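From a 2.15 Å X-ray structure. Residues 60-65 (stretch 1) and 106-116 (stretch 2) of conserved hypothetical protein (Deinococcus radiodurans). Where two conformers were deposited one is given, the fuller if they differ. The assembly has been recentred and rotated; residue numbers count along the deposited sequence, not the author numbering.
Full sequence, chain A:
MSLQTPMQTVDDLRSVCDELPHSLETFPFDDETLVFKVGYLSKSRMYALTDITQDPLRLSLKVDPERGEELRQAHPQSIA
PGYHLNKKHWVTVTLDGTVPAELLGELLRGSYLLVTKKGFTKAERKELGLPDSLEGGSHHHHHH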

# COMPACT_ATOMS: atom_id res chain seq x y z
N SER A 60 4.92 4.31 1.22
CA SER A 60 4.98 3.47 2.41
C SER A 60 3.82 2.46 2.39
O SER A 60 2.69 2.83 2.17
CB SER A 60 4.95 4.31 3.69
OG SER A 60 6.17 5.05 3.87
N LEU A 61 4.15 1.23 2.70
CA LEU A 61 3.20 0.14 2.66
C LEU A 61 3.59 -0.98 3.63
O LEU A 61 4.72 -1.02 4.12
CB LEU A 61 3.05 -0.39 1.21
CG LEU A 61 4.28 -0.87 0.42
CD1 LEU A 61 4.70 -2.26 0.81
CD2 LEU A 61 4.00 -0.83 -1.09
N LYS A 62 2.63 -1.85 3.93
CA LYS A 62 2.81 -2.94 4.90
C LYS A 62 3.19 -4.19 4.19
O LYS A 62 2.66 -4.50 3.10
CB LYS A 62 1.54 -3.23 5.72
CG LYS A 62 0.96 -2.02 6.43
CD LYS A 62 0.22 -2.36 7.74
CE LYS A 62 1.09 -2.86 8.87
NZ LYS A 62 0.30 -2.92 10.15
N VAL A 63 4.08 -4.94 4.83
CA VAL A 63 4.67 -6.17 4.25
C VAL A 63 4.89 -7.17 5.36
O VAL A 63 5.12 -6.79 6.48
CB VAL A 63 6.07 -5.95 3.59
CG1 VAL A 63 5.98 -5.14 2.32
CG2 VAL A 63 7.04 -5.30 4.56
N ASP A 64 4.81 -8.46 5.04
CA ASP A 64 5.20 -9.49 6.00
C ASP A 64 6.70 -9.26 6.36
O ASP A 64 7.46 -8.96 5.49
CB ASP A 64 4.99 -10.85 5.33
CG ASP A 64 5.75 -11.94 6.01
OD1 ASP A 64 5.33 -12.39 7.09
OD2 ASP A 64 6.77 -12.38 5.44
N PRO A 65 7.08 -9.30 7.65
CA PRO A 65 8.47 -9.01 8.04
C PRO A 65 9.54 -9.74 7.23
O PRO A 65 10.51 -9.13 6.83
CB PRO A 65 8.50 -9.43 9.50
CG PRO A 65 7.09 -9.12 9.98
CD PRO A 65 6.22 -9.54 8.83
N GLU A 106 1.54 -5.15 -6.99
CA GLU A 106 1.32 -6.28 -6.12
C GLU A 106 1.63 -6.00 -4.64
O GLU A 106 0.96 -6.57 -3.74
CB GLU A 106 2.21 -7.40 -6.60
CG GLU A 106 2.03 -8.74 -5.89
CD GLU A 106 3.24 -9.20 -5.05
OE1 GLU A 106 4.37 -9.32 -5.62
OE2 GLU A 106 3.02 -9.48 -3.83
N LEU A 107 2.66 -5.19 -4.37
CA LEU A 107 2.97 -4.87 -2.97
C LEU A 107 1.89 -4.00 -2.42
O LEU A 107 1.49 -4.18 -1.26
CB LEU A 107 4.32 -4.20 -2.78
CG LEU A 107 5.50 -5.11 -3.10
CD1 LEU A 107 6.80 -4.22 -3.08
CD2 LEU A 107 5.54 -6.25 -2.16
N LEU A 108 1.34 -3.12 -3.26
CA LEU A 108 0.29 -2.20 -2.83
C LEU A 108 -1.00 -2.95 -2.54
O LEU A 108 -1.61 -2.79 -1.51
CB LEU A 108 0.13 -1.12 -3.88
CG LEU A 108 -0.99 -0.11 -3.67
CD1 LEU A 108 -0.97 0.58 -2.30
CD2 LEU A 108 -0.93 0.88 -4.78
N ARG A 109 -1.36 -3.87 -3.43
CA ARG A 109 -2.49 -4.78 -3.20
C ARG A 109 -2.24 -5.70 -2.03
O ARG A 109 -3.15 -5.94 -1.25
CB ARG A 109 -2.79 -5.62 -4.44
CG ARG A 109 -3.32 -4.77 -5.54
CD ARG A 109 -3.46 -5.53 -6.88
NE ARG A 109 -4.68 -5.02 -7.50
CZ ARG A 109 -5.66 -5.78 -7.99
NH1 ARG A 109 -5.52 -7.12 -8.03
NH2 ARG A 109 -6.76 -5.18 -8.45
N GLY A 110 -0.99 -6.15 -1.88
CA GLY A 110 -0.65 -6.99 -0.75
C GLY A 110 -0.81 -6.31 0.62
O GLY A 110 -1.22 -6.96 1.62
N SER A 111 -0.45 -5.03 0.67
CA SER A 111 -0.51 -4.25 1.92
C SER A 111 -1.99 -4.12 2.37
O SER A 111 -2.33 -4.40 3.50
CB SER A 111 0.14 -2.86 1.71
OG SER A 111 0.05 -2.07 2.89
N TYR A 112 -2.85 -3.73 1.42
CA TYR A 112 -4.32 -3.76 1.57
C TYR A 112 -4.83 -5.10 2.12
O TYR A 112 -5.57 -5.11 3.10
CB TYR A 112 -5.02 -3.44 0.23
CG TYR A 112 -6.53 -3.61 0.20
CD1 TYR A 112 -7.08 -4.84 -0.05
CD2 TYR A 112 -7.39 -2.55 0.51
CE1 TYR A 112 -8.44 -5.04 -0.01
CE2 TYR A 112 -8.76 -2.71 0.52
CZ TYR A 112 -9.28 -3.96 0.25
OH TYR A 112 -10.63 -4.16 0.25
N LEU A 113 -4.46 -6.20 1.48
CA LEU A 113 -4.91 -7.55 1.94
C LEU A 113 -4.47 -7.89 3.35
O LEU A 113 -5.25 -8.41 4.18
CB LEU A 113 -4.47 -8.64 0.99
CG LEU A 113 -5.32 -8.70 -0.27
CD1 LEU A 113 -4.58 -9.56 -1.38
CD2 LEU A 113 -6.72 -9.25 0.03
N LEU A 114 -3.21 -7.57 3.62
CA LEU A 114 -2.64 -7.86 4.93
C LEU A 114 -3.42 -7.10 5.97
O LEU A 114 -3.78 -7.61 7.02
CB LEU A 114 -1.17 -7.45 4.91
CG LEU A 114 -0.21 -7.49 6.07
CD1 LEU A 114 1.26 -7.52 5.48
CD2 LEU A 114 -0.41 -6.29 6.97
N VAL A 115 -3.68 -5.83 5.69
CA VAL A 115 -4.45 -5.03 6.62
C VAL A 115 -5.87 -5.57 6.87
O VAL A 115 -6.31 -5.63 8.00
CB VAL A 115 -4.44 -3.52 6.28
CG1 VAL A 115 -5.39 -2.77 7.17
CG2 VAL A 115 -3.03 -2.95 6.39
N THR A 116 -6.56 -5.96 5.82
CA THR A 116 -7.85 -6.62 5.98
C THR A 116 -7.79 -7.89 6.82
O THR A 116 -8.72 -8.19 7.54
CB THR A 116 -8.57 -6.92 4.65
OG1 THR A 116 -7.86 -7.90 3.91
CG2 THR A 116 -8.65 -5.71 3.76
O HOH W 1 2.67 -5.81 0.74

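The end of a strand (residues 60–62) and the loop that follows it pack against part of a helix (residues 106–116); the two axes approach to 7.1 Å and their N-to-C directions differ by 50°. Ser60 points its CA-to-CB bond away from the helix and makes no contact. The CA-to-CB bond of Leu61 points toward it, and with chi1 and chi2 both p the side chain sets CD2 3.8 Å from CB of Leu107 in an apolar contact; the same CD2 lies 4.1 Å from N of Leu108, so this methyl rests against the helix backbone as well as a side chain.

Lys62 is the centre of the contact, its CA 4.6 Å from that of Ser111, the nearest CA pair across the stretches. Lys62 N donates a hydrogen bond to Ser111 OG at 2.8 Å, and the N-H...O angle of 163° is nearly straight. With chi1 t, the Ser111 hydroxyl thus serves a strand amide; OG is also hydrogen-bonded elsewhere in the structure. The carbonyl of Lys62 faces the helix too: its O lies 3.4 Å from Ser111 CA in a CA-H...O contact, and water 1 donates to both Lys62 O (2.7 Å) and Leu107 O (2.8 Å), bridging the two backbones. The Lys62 side chain sets out toward the helix, CB lying 3.8 Å from Leu114 CD2 and CD 3.6 Å from Val115 CG2, but its end leads away, so the aliphatic part packs while the charged NZ stays clear of the helix.

Val63 turns its CA-to-CB bond away and instead offers backbone: its C lies 3.6 Å from Leu114 CD1. The same methyl reaches Asp64, 3.7 Å from CD1 to N, so Leu114 covers the chain where the strand has ended. The CA-to-CB bond of Asp64 points sideways, and its side chain caps a backbone N just past the stretch. Pro65 makes no contact with the helix.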